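Local coordinates for protein fatty acid synthase 1, isoform A (Drosophila melanogaster, PDB 6FN6) that forms the dehydratase, enoylreductase and ketoreductase modifying region of an insect fatty acid synthase, which probably builds long-chain saturated fatty acids using NADPH, at residues N269-L275 against V429-G435; L404-L410 against T437-A443; E709-A715 against L733-T738; R779-V784 against C799-N803. All blocks are in the same frame, centred on the assembly; numbering follows the deposited sequence.

Interaction 1: residues N269-L275 against V429-G435; sequences NINTTDL and VQEQSLG
Gln432 sets its CG trans to the backbone N (chi1 173°) and then bends at chi2 (58°), which turns its amide over the 269-275 segment. Asn271 also carries CG trans to its N, and the two side chains run alongside each other on the same face. Their amide planes are almost perpendicular, 89° apart. Asn271 ND2 donates to Gln432 OE1 at 2.8 Å, on a lone pair in the carbonyl plane. Gln432 NE2 has two acceptors close to its own amide plane. Gln432 NE2 donates to Thr273 O at 2.9 Å, from well above that carbonyl plane. Gln432 NE2 also donates to Ser433 O at 2.9 Å, on a lone pair. Leu275 packs its CG against Gln432 OE1. With an alanine at Gln432, Thr273 O, Ser433 O and Asn271 ND2 would probably lose their partner, and the turn after the strand could shift.

Further on, Asp274 OD1 accepts from Ser433 OG (2.8 Å) and from Gly435 N (3.0 Å). The backbones pair in parallel, with Asn271 N bonded to Glu431 O at 2.8 Å. On the other face Ile270 CD1 lies 3.7 Å from Glu431 CB. The Glu431 carboxylate itself turns to Arg418 and Tyr413.

Strand 270-271 is an added edge strand on a mixed sheet whose other seven strands follow an order consistent with a class I methyltransferase, as in the pseudo-methyltransferase domain of animal fatty acid synthases. The edge strand and the turn after it are held by side-chain amides and the Asp274 carboxylate as well as by backbone bonds, and the buried Gln432 amide has its hydrogen-bonding needs largely met within the contact.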
# COMPACT_ATOMS: atom_id res chain seq x y z
N ASN A 269 -62.37 -36.44 -32.83
CA ASN A 269 -63.51 -35.98 -32.04
C ASN A 269 -63.86 -37.06 -31.02
O ASN A 269 -64.16 -36.77 -29.86
CB ASN A 269 -64.72 -35.68 -32.94
CG ASN A 269 -64.47 -34.52 -33.89
OD1 ASN A 269 -64.93 -34.54 -35.03
ND2 ASN A 269 -63.78 -33.49 -33.42
N ILE A 270 -63.83 -38.31 -31.47
CA ILE A 270 -64.05 -39.45 -30.59
C ILE A 270 -62.71 -40.12 -30.34
O ILE A 270 -62.21 -40.89 -31.16
CB ILE A 270 -65.07 -40.44 -31.19
CG1 ILE A 270 -66.32 -39.70 -31.69
CG2 ILE A 270 -65.44 -41.50 -30.16
CD1 ILE A 270 -67.03 -38.86 -30.64
N ASN A 271 -62.11 -39.82 -29.19
CA ASN A 271 -60.79 -40.34 -28.86
C ASN A 271 -60.89 -41.27 -27.65
O ASN A 271 -61.21 -40.82 -26.54
CB ASN A 271 -59.82 -39.20 -28.59
CG ASN A 271 -58.37 -39.64 -28.62
OD1 ASN A 271 -58.04 -40.70 -29.16
ND2 ASN A 271 -57.49 -38.81 -28.07
N THR A 272 -60.63 -42.55 -27.86
CA THR A 272 -60.73 -43.55 -26.80
C THR A 272 -59.38 -43.81 -26.16
O THR A 272 -59.23 -44.73 -25.35
CB THR A 272 -61.28 -44.88 -27.34
OG1 THR A 272 -60.39 -45.40 -28.33
CG2 THR A 272 -62.67 -44.68 -27.95
N THR A 273 -58.39 -43.00 -26.52
CA THR A 273 -57.06 -43.10 -25.93
C THR A 273 -56.75 -41.85 -25.12
O THR A 273 -56.94 -40.73 -25.60
CB THR A 273 -55.97 -43.30 -27.00
OG1 THR A 273 -56.28 -44.45 -27.80
CG2 THR A 273 -54.60 -43.49 -26.35
N ASP A 274 -56.28 -42.04 -23.89
CA ASP A 274 -55.91 -40.92 -23.04
C ASP A 274 -54.83 -40.09 -23.73
O ASP A 274 -53.97 -40.63 -24.42
CB ASP A 274 -55.42 -41.41 -21.68
CG ASP A 274 -56.53 -42.04 -20.86
OD1 ASP A 274 -57.63 -42.25 -21.40
OD2 ASP A 274 -56.30 -42.33 -19.67
N LEU A 275 -54.90 -38.78 -23.55
CA LEU A 275 -53.97 -37.87 -24.21
C LEU A 275 -52.60 -37.91 -23.55
O LEU A 275 -51.63 -37.36 -24.08
CB LEU A 275 -54.53 -36.45 -24.19
CG LEU A 275 -55.78 -36.25 -25.06
CD1 LEU A 275 -56.48 -34.93 -24.74
CD2 LEU A 275 -55.41 -36.32 -26.54
N VAL A 429 -70.15 -33.45 -29.71
CA VAL A 429 -69.16 -32.94 -30.64
C VAL A 429 -67.86 -33.71 -30.47
O VAL A 429 -67.25 -34.13 -31.45
CB VAL A 429 -68.95 -31.43 -30.46
CG1 VAL A 429 -67.77 -30.94 -31.30
CG2 VAL A 429 -70.21 -30.67 -30.82
N GLN A 430 -67.43 -33.89 -29.22
CA GLN A 430 -66.23 -34.66 -28.94
C GLN A 430 -66.45 -35.61 -27.77
O GLN A 430 -67.25 -35.34 -26.87
CB GLN A 430 -65.05 -33.72 -28.63
CG GLN A 430 -64.48 -33.02 -29.85
CD GLN A 430 -63.03 -32.59 -29.66
OE1 GLN A 430 -62.25 -32.59 -30.61
NE2 GLN A 430 -62.67 -32.22 -28.43
N GLU A 431 -65.72 -36.71 -27.78
CA GLU A 431 -65.69 -37.64 -26.65
C GLU A 431 -64.26 -38.06 -26.37
O GLU A 431 -63.65 -38.79 -27.14
CB GLU A 431 -66.55 -38.87 -26.93
CG GLU A 431 -68.04 -38.62 -26.85
CD GLU A 431 -68.86 -39.82 -27.28
OE1 GLU A 431 -68.27 -40.90 -27.51
OE2 GLU A 431 -70.10 -39.69 -27.37
N GLN A 432 -63.72 -37.57 -25.25
CA GLN A 432 -62.36 -37.90 -24.86
C GLN A 432 -62.36 -38.74 -23.59
O GLN A 432 -62.97 -38.37 -22.58
CB GLN A 432 -61.54 -36.62 -24.65
CG GLN A 432 -60.14 -36.85 -24.08
CD GLN A 432 -59.30 -37.78 -24.93
OE1 GLN A 432 -58.97 -37.45 -26.08
NE2 GLN A 432 -58.94 -38.94 -24.38
N SER A 433 -61.69 -39.88 -23.65
CA SER A 433 -61.61 -40.78 -22.52
C SER A 433 -60.80 -40.14 -21.40
O SER A 433 -59.85 -39.40 -21.66
CB SER A 433 -60.98 -42.11 -22.93
OG SER A 433 -59.64 -41.92 -23.37
N LEU A 434 -61.20 -40.41 -20.17
CA LEU A 434 -60.44 -40.01 -18.99
C LEU A 434 -60.08 -41.29 -18.26
O LEU A 434 -60.57 -41.56 -17.16
CB LEU A 434 -61.24 -39.06 -18.11
CG LEU A 434 -61.63 -37.73 -18.77
CD1 LEU A 434 -62.56 -36.92 -17.87
CD2 LEU A 434 -60.38 -36.92 -19.10
N GLY A 435 -59.22 -42.08 -18.89
CA GLY A 435 -58.96 -43.43 -18.44
C GLY A 435 -60.14 -44.26 -18.89
O GLY A 435 -60.76 -43.97 -19.91

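Interaction 2: residues L404-L410 against T437-A443; sequences LILEETL and TRVLVLA
Strands 404-409 and 438-443 run antiparallel, with 157° between their directions and axes 4.6 Å apart at closest. Leu404 with Ala443, Leu406 with Val441 and Glu408 with Val439 are hydrogen-bonded pairs, each with two N-H to O=C bonds. Leu406 N to Val441 O, at 2.8 Å, is almost straight. Beyond them Leu410 N bonds to Thr437 O at 2.8 Å, approaching from above the carbonyl plane. Thr409 sits at the N-cap of helix 410-423.

Ile405 faces two leucines. Leu440 and Leu442 both put CG trans to the backbone N (chi1 -169° for Leu440), which brings each CD1 toward the other strand. Leu440 CD1 meets Ile405 CG2 at 3.8 Å, and Leu442 CD1 meets Ile405 CG1, also at 3.8 Å. Helix 279-296 covers this face.

Arg438 stretches its chain across to Glu407 and Thr409. Thr409 CG2 lies over one face of the guanidinium, toward its rim. Glu407 OE2 is 3.7 Å from Arg438 NH1, a long salt bridge well out of the guanidinium plane, with the two planes 76° apart. Glu407 OE1 has a salt bridge to Arg283. A methionine in place of Arg438 would probably leave Glu407 OE2 without this opposite charge and the Thr409 methyl without the flat group it lies on.

Their places are consistent with the reversed strand (438-443) and its neighbour (404-409) in a class I methyltransferase-like sheet. Backbone bonds and aliphatic packing carry the contact. The Glu407-Arg438 attraction is probably electrostatic alone, since no N-H points at the oxygen, and Arg283 probably does more to offset the Glu407 charge.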
# COMPACT_ATOMS: atom_id res chain seq x y z
N LEU A 404 -71.25 -27.49 -23.98
CA LEU A 404 -71.32 -28.10 -22.66
C LEU A 404 -70.12 -29.02 -22.46
O LEU A 404 -69.93 -29.97 -23.22
CB LEU A 404 -72.62 -28.89 -22.48
CG LEU A 404 -73.95 -28.14 -22.54
CD1 LEU A 404 -75.09 -29.14 -22.40
CD2 LEU A 404 -74.04 -27.08 -21.46
N ILE A 405 -69.32 -28.74 -21.44
CA ILE A 405 -68.21 -29.61 -21.09
C ILE A 405 -68.67 -30.49 -19.93
O ILE A 405 -68.77 -30.03 -18.79
CB ILE A 405 -66.94 -28.81 -20.71
CG1 ILE A 405 -66.65 -27.74 -21.78
CG2 ILE A 405 -65.76 -29.75 -20.57
CD1 ILE A 405 -65.50 -26.82 -21.42
N LEU A 406 -68.96 -31.75 -20.23
CA LEU A 406 -69.51 -32.65 -19.23
C LEU A 406 -68.58 -33.84 -18.98
O LEU A 406 -68.34 -34.65 -19.87
CB LEU A 406 -70.89 -33.15 -19.67
CG LEU A 406 -71.89 -32.07 -20.06
CD1 LEU A 406 -73.16 -32.69 -20.63
CD2 LEU A 406 -72.23 -31.18 -18.88
N GLU A 407 -68.06 -33.93 -17.76
CA GLU A 407 -67.29 -35.09 -17.35
C GLU A 407 -68.26 -36.11 -16.78
O GLU A 407 -69.02 -35.82 -15.85
CB GLU A 407 -66.22 -34.72 -16.32
CG GLU A 407 -65.54 -35.91 -15.65
CD GLU A 407 -64.34 -35.52 -14.80
OE1 GLU A 407 -63.78 -34.43 -15.00
OE2 GLU A 407 -63.97 -36.32 -13.91
N GLU A 408 -68.25 -37.31 -17.35
CA GLU A 408 -69.20 -38.35 -16.97
C GLU A 408 -68.50 -39.67 -16.72
O GLU A 408 -67.35 -39.86 -17.11
CB GLU A 408 -70.25 -38.53 -18.08
CG GLU A 408 -71.05 -37.28 -18.41
CD GLU A 408 -72.04 -36.91 -17.34
OE1 GLU A 408 -72.52 -37.82 -16.62
OE2 GLU A 408 -72.36 -35.71 -17.21
N THR A 409 -69.19 -40.58 -16.03
CA THR A 409 -68.71 -41.95 -15.91
C THR A 409 -69.10 -42.70 -17.17
O THR A 409 -70.22 -42.57 -17.66
CB THR A 409 -69.30 -42.65 -14.67
OG1 THR A 409 -70.72 -42.79 -14.82
CG2 THR A 409 -69.00 -41.86 -13.41
N LEU A 410 -68.16 -43.47 -17.71
CA LEU A 410 -68.35 -44.13 -18.99
C LEU A 410 -69.56 -45.07 -19.03
O LEU A 410 -70.37 -44.99 -19.95
CB LEU A 410 -67.09 -44.91 -19.37
CG LEU A 410 -67.08 -45.56 -20.77
CD1 LEU A 410 -67.41 -44.55 -21.86
CD2 LEU A 410 -65.73 -46.19 -21.04
N THR A 437 -63.91 -45.99 -17.47
CA THR A 437 -64.96 -45.63 -16.51
C THR A 437 -65.27 -44.13 -16.48
O THR A 437 -66.17 -43.70 -15.77
CB THR A 437 -64.61 -46.07 -15.06
OG1 THR A 437 -63.30 -45.63 -14.70
CG2 THR A 437 -64.70 -47.58 -14.93
N ARG A 438 -64.52 -43.32 -17.24
CA ARG A 438 -64.81 -41.89 -17.30
C ARG A 438 -64.51 -41.31 -18.68
O ARG A 438 -63.66 -41.83 -19.41
CB ARG A 438 -64.02 -41.12 -16.24
CG ARG A 438 -64.57 -41.27 -14.83
CD ARG A 438 -64.15 -40.11 -13.94
NE ARG A 438 -64.89 -40.11 -12.68
CZ ARG A 438 -66.05 -39.48 -12.48
NH1 ARG A 438 -66.62 -38.79 -13.46
NH2 ARG A 438 -66.64 -39.53 -11.29
N VAL A 439 -65.23 -40.25 -19.03
CA VAL A 439 -65.11 -39.62 -20.34
C VAL A 439 -65.43 -38.13 -20.27
O VAL A 439 -66.30 -37.72 -19.51
CB VAL A 439 -66.03 -40.34 -21.37
CG1 VAL A 439 -67.49 -40.25 -20.93
CG2 VAL A 439 -65.84 -39.74 -22.76
N LEU A 440 -64.72 -37.33 -21.06
CA LEU A 440 -65.04 -35.91 -21.17
C LEU A 440 -65.83 -35.68 -22.46
O LEU A 440 -65.36 -36.01 -23.56
CB LEU A 440 -63.76 -35.06 -21.16
CG LEU A 440 -63.96 -33.55 -21.02
CD1 LEU A 440 -64.55 -33.19 -19.66
CD2 LEU A 440 -62.65 -32.80 -21.25
N VAL A 441 -67.03 -35.14 -22.32
CA VAL A 441 -67.92 -34.95 -23.46
C VAL A 441 -68.14 -33.47 -23.74
O VAL A 441 -68.53 -32.71 -22.85
CB VAL A 441 -69.27 -35.66 -23.22
CG1 VAL A 441 -70.17 -35.54 -24.44
CG2 VAL A 441 -69.06 -37.12 -22.85
N LEU A 442 -67.88 -33.07 -24.98
CA LEU A 442 -68.19 -31.72 -25.42
C LEU A 442 -69.46 -31.75 -26.27
O LEU A 442 -69.49 -32.38 -27.33
CB LEU A 442 -67.01 -31.13 -26.21
CG LEU A 442 -67.12 -29.65 -26.60
CD1 LEU A 442 -67.11 -28.76 -25.37
CD2 LEU A 442 -66.01 -29.26 -27.55
N ALA A 443 -70.50 -31.06 -25.80
CA ALA A 443 -71.80 -31.11 -26.46
C ALA A 443 -72.21 -29.75 -27.00
O ALA A 443 -71.76 -28.71 -26.51
CB ALA A 443 -72.85 -31.63 -25.50

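Interaction 3: residues E709-A715 against L733-T738; sequences EKILIHA and LTVFTT
The His714 ring meets Thr738 at its edge, and Leu712 CG lies over one of its faces, toward the rim. His714 ND1 is 3.0 Å from Thr738 OG1, near the ring plane, and the two are hydrogen-bonded. Thr738 CG2 sits at the same edge. Outside the two segments, His714 NE2 is bonded to Ser796 OG, and Phe768 packs edge-to-face with the ring. The Phe736 ring presents its edge to Lys710 CB and, near its plane, to Ile711 O. Phe736 CB lies 3.7 Å from Leu712 CD1, where the two side chains cross at about a right angle.

On the opposite face of the sheet from Leu712 and Phe736, Ile711 and Val735 lie side by side, CG2 to CG2 at 3.9 Å. Ile711 CB also touches Leu733 CD2 at 3.9 Å. Helix 719-731 packs against this face through Val735 and Thr737.

The strands run parallel, 19° apart. Phe736 N donates to Ile711 O at 2.9 Å, and Ile713 N donates to Phe736 O at 2.8 Å. Together with helix 719-731 they form a beta-alpha-beta crossover. The glycine-rich turn after the first strand is consistent with a Rossmann-type NADPH site in the enoylreductase. Both ring nitrogens of the buried His714 have hydroxyl partners, which probably fixes the rotation of the ring beside the end of the strand.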
# COMPACT_ATOMS: atom_id res chain seq x y z
N GLU A 709 12.66 -21.34 10.75
CA GLU A 709 11.98 -20.06 10.57
C GLU A 709 10.60 -20.08 11.21
O GLU A 709 10.08 -21.15 11.55
CB GLU A 709 11.85 -19.73 9.08
CG GLU A 709 13.17 -19.39 8.40
CD GLU A 709 12.99 -18.86 6.99
OE1 GLU A 709 12.12 -19.39 6.26
OE2 GLU A 709 13.71 -17.91 6.61
N LYS A 710 10.02 -18.90 11.38
CA LYS A 710 8.67 -18.76 11.93
C LYS A 710 7.69 -18.39 10.81
O LYS A 710 7.95 -17.47 10.04
CB LYS A 710 8.64 -17.69 13.02
CG LYS A 710 9.64 -17.89 14.15
CD LYS A 710 9.67 -16.68 15.07
CE LYS A 710 10.63 -16.86 16.23
NZ LYS A 710 10.78 -15.62 17.03
N ILE A 711 6.58 -19.12 10.73
CA ILE A 711 5.58 -18.81 9.71
C ILE A 711 4.19 -18.66 10.33
O ILE A 711 3.79 -19.44 11.19
CB ILE A 711 5.56 -19.89 8.61
CG1 ILE A 711 4.62 -19.47 7.48
CG2 ILE A 711 5.10 -21.23 9.18
CD1 ILE A 711 4.82 -20.24 6.19
N LEU A 712 3.46 -17.66 9.85
CA LEU A 712 2.09 -17.43 10.28
C LEU A 712 1.13 -17.95 9.22
O LEU A 712 1.01 -17.36 8.15
CB LEU A 712 1.84 -15.94 10.54
CG LEU A 712 0.40 -15.54 10.87
CD1 LEU A 712 -0.08 -16.23 12.14
CD2 LEU A 712 0.27 -14.03 11.01
N ILE A 713 0.46 -19.05 9.53
CA ILE A 713 -0.52 -19.65 8.62
C ILE A 713 -1.93 -19.29 9.07
O ILE A 713 -2.43 -19.84 10.05
CB ILE A 713 -0.38 -21.19 8.54
CG1 ILE A 713 1.09 -21.61 8.42
CG2 ILE A 713 -1.21 -21.73 7.40
CD1 ILE A 713 1.73 -21.23 7.12
N HIS A 714 -2.56 -18.36 8.37
CA HIS A 714 -3.93 -17.99 8.67
C HIS A 714 -4.88 -19.09 8.21
O HIS A 714 -4.53 -19.91 7.35
CB HIS A 714 -4.30 -16.66 8.01
CG HIS A 714 -3.86 -15.46 8.77
ND1 HIS A 714 -3.92 -15.39 10.15
CD2 HIS A 714 -3.35 -14.27 8.36
CE1 HIS A 714 -3.47 -14.21 10.55
NE2 HIS A 714 -3.12 -13.52 9.48
N ALA A 715 -6.07 -19.13 8.80
CA ALA A 715 -7.08 -20.13 8.47
C ALA A 715 -6.51 -21.53 8.62
O ALA A 715 -6.55 -22.33 7.68
CB ALA A 715 -7.60 -19.91 7.06
N LEU A 733 9.65 -25.66 10.58
CA LEU A 733 9.39 -24.28 10.96
C LEU A 733 8.56 -24.19 12.23
O LEU A 733 7.82 -25.12 12.58
CB LEU A 733 8.67 -23.54 9.83
CG LEU A 733 9.52 -23.05 8.66
CD1 LEU A 733 10.07 -24.21 7.85
CD2 LEU A 733 8.72 -22.10 7.79
N THR A 734 8.70 -23.08 12.94
CA THR A 734 7.79 -22.74 14.03
C THR A 734 6.52 -22.15 13.43
O THR A 734 6.58 -21.23 12.62
CB THR A 734 8.44 -21.76 15.03
OG1 THR A 734 9.51 -22.41 15.71
CG2 THR A 734 7.41 -21.26 16.04
N VAL A 735 5.38 -22.71 13.81
CA VAL A 735 4.12 -22.34 13.19
C VAL A 735 3.21 -21.56 14.14
O VAL A 735 2.97 -21.96 15.28
CB VAL A 735 3.40 -23.59 12.65
CG1 VAL A 735 2.00 -23.25 12.16
CG2 VAL A 735 4.20 -24.22 11.53
N PHE A 736 2.70 -20.44 13.64
CA PHE A 736 1.61 -19.71 14.27
C PHE A 736 0.38 -19.85 13.38
O PHE A 736 0.50 -19.89 12.15
CB PHE A 736 1.97 -18.24 14.48
CG PHE A 736 3.08 -18.02 15.47
CD1 PHE A 736 2.81 -17.85 16.81
CD2 PHE A 736 4.41 -17.99 15.05
CE1 PHE A 736 3.83 -17.65 17.73
CE2 PHE A 736 5.43 -17.79 15.96
CZ PHE A 736 5.14 -17.62 17.30
N THR A 737 -0.81 -19.95 13.98
CA THR A 737 -2.03 -20.05 13.19
C THR A 737 -3.20 -19.33 13.84
O THR A 737 -3.11 -18.84 14.96
CB THR A 737 -2.45 -21.52 12.96
OG1 THR A 737 -2.70 -22.16 14.22
CG2 THR A 737 -1.38 -22.27 12.22
N THR A 738 -4.31 -19.28 13.10
CA THR A 738 -5.55 -18.71 13.59
C THR A 738 -6.72 -19.62 13.22
O THR A 738 -6.63 -20.40 12.26
CB THR A 738 -5.78 -17.30 13.03
OG1 THR A 738 -5.62 -17.31 11.61
CG2 THR A 738 -4.79 -16.32 13.65

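Interaction 4: residues R779-V784 against C799-N803; sequences RGVDLV and CLGLN
Arg779 reaches Leu802 by a chain bent twice, at chi2 (-84°) and chi3 (79°). Leu802 CD1 lies 3.8 Å from Arg779 NH1 and as near to NH2, an oblique approach to the guanidinium. Deeper in the contact, Leu800 has CG trans to its backbone N (chi1 -160°). This turns CD1 back to the other segment, where Leu800 CD1 meets Val784 CG2 at 3.9 Å and Val781 O at 3.8 Å. Val781 places CG2 between its N and carbonyl carbon, 3.5 Å from Cys799 O.

The backbones share one parallel bridge. Val781 N donates to Cys799 O at 3.0 Å, and Gly801 N donates to Val781 O at 2.9 Å. Here strand 781-786, helix 791-797 and strand 804-808 make a beta-alpha-beta crossover of the enoylreductase's Rossmann-type sheet, and strand 800-801 lies on the way back into it. Gly780 and Gly801 face each other at this crossing; a beta carbon on either would probably crowd the opposing backbone.

Asp782 turns OD2 to Lys710 N, on the neighbouring strand. Asn803 bonds through OD1 to Asn828 ND2 and packs against Ser838 of the second subunit.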
# COMPACT_ATOMS: atom_id res chain seq x y z
N ARG A 779 9.84 -9.49 17.40
CA ARG A 779 10.64 -9.88 16.24
C ARG A 779 9.77 -10.12 15.01
O ARG A 779 10.12 -9.72 13.90
CB ARG A 779 11.45 -11.14 16.55
CG ARG A 779 12.63 -10.91 17.49
CD ARG A 779 13.86 -10.43 16.75
NE ARG A 779 13.79 -9.00 16.43
CZ ARG A 779 14.61 -8.37 15.60
NH1 ARG A 779 14.47 -7.07 15.37
NH2 ARG A 779 15.58 -9.04 14.98
N GLY A 780 8.63 -10.79 15.21
CA GLY A 780 7.75 -11.14 14.12
C GLY A 780 8.05 -12.50 13.53
O GLY A 780 8.76 -13.30 14.15
N VAL A 781 7.53 -12.77 12.34
CA VAL A 781 7.76 -14.04 11.66
C VAL A 781 8.44 -13.81 10.32
O VAL A 781 8.47 -12.69 9.81
CB VAL A 781 6.43 -14.81 11.49
CG1 VAL A 781 5.87 -15.22 12.84
CG2 VAL A 781 5.41 -13.99 10.70
N ASP A 782 8.98 -14.88 9.74
CA ASP A 782 9.71 -14.81 8.48
C ASP A 782 8.80 -14.93 7.26
O ASP A 782 9.13 -14.43 6.19
CB ASP A 782 10.78 -15.89 8.42
CG ASP A 782 11.77 -15.79 9.55
OD1 ASP A 782 12.57 -14.83 9.56
OD2 ASP A 782 11.76 -16.68 10.44
N LEU A 783 7.67 -15.61 7.42
CA LEU A 783 6.71 -15.74 6.34
C LEU A 783 5.29 -15.62 6.86
O LEU A 783 4.99 -16.00 7.99
CB LEU A 783 6.87 -17.07 5.61
CG LEU A 783 8.26 -17.51 5.16
CD1 LEU A 783 8.76 -18.63 6.06
CD2 LEU A 783 8.26 -17.95 3.71
N VAL A 784 4.41 -15.10 6.01
CA VAL A 784 2.99 -15.05 6.30
C VAL A 784 2.24 -15.61 5.09
O VAL A 784 2.38 -15.10 3.98
CB VAL A 784 2.52 -13.62 6.62
CG1 VAL A 784 1.02 -13.59 6.92
CG2 VAL A 784 3.31 -13.05 7.79
N CYS A 799 2.88 -8.17 11.45
CA CYS A 799 3.48 -9.37 12.03
C CYS A 799 4.77 -9.77 11.32
O CYS A 799 5.51 -10.63 11.80
CB CYS A 799 2.50 -10.54 11.98
SG CYS A 799 1.12 -10.41 13.13
N LEU A 800 5.04 -9.15 10.18
CA LEU A 800 6.21 -9.51 9.38
C LEU A 800 7.50 -8.92 9.96
O LEU A 800 7.60 -7.71 10.17
CB LEU A 800 6.03 -9.05 7.94
CG LEU A 800 6.90 -9.75 6.90
CD1 LEU A 800 6.63 -11.25 6.85
CD2 LEU A 800 6.69 -9.14 5.53
N GLY A 801 8.47 -9.79 10.20
CA GLY A 801 9.76 -9.39 10.74
C GLY A 801 10.78 -9.14 9.65
O GLY A 801 10.48 -9.26 8.46
N LEU A 802 12.00 -8.78 10.06
CA LEU A 802 13.07 -8.47 9.12
C LEU A 802 13.27 -9.58 8.09
O LEU A 802 13.20 -10.77 8.42
CB LEU A 802 14.38 -8.23 9.88
CG LEU A 802 14.40 -6.99 10.78
CD1 LEU A 802 15.59 -7.01 11.73
CD2 LEU A 802 14.41 -5.71 9.94
N ASN A 803 13.50 -9.18 6.84
CA ASN A 803 13.68 -10.11 5.74
C ASN A 803 12.45 -10.98 5.49
O ASN A 803 12.53 -11.99 4.79
CB ASN A 803 14.90 -11.01 5.99
CG ASN A 803 16.17 -10.21 6.19
OD1 ASN A 803 16.36 -9.17 5.58
ND2 ASN A 803 17.04 -10.70 7.07

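In the fold
The four contacts form two pairs, 76 to 86 Å apart between centres and on opposite sides of the chain's centre. Interactions 1 and 2 have centres about 9 Å apart and share one mixed sheet. Strands 426-433 and 438-445, consecutive in the chain, join them, and the segments of interactions 1 and 2 alternate along the chain. Interactions 3 and 4 follow later in the chain, in series, with centres about 10 Å apart. They share the parallel sheet of the enoylreductase, where strands 710-713 and 781-786 are neighbours. The first pair lies in a probable methyltransferase-like domain and the second in a probable nucleotide-binding domain.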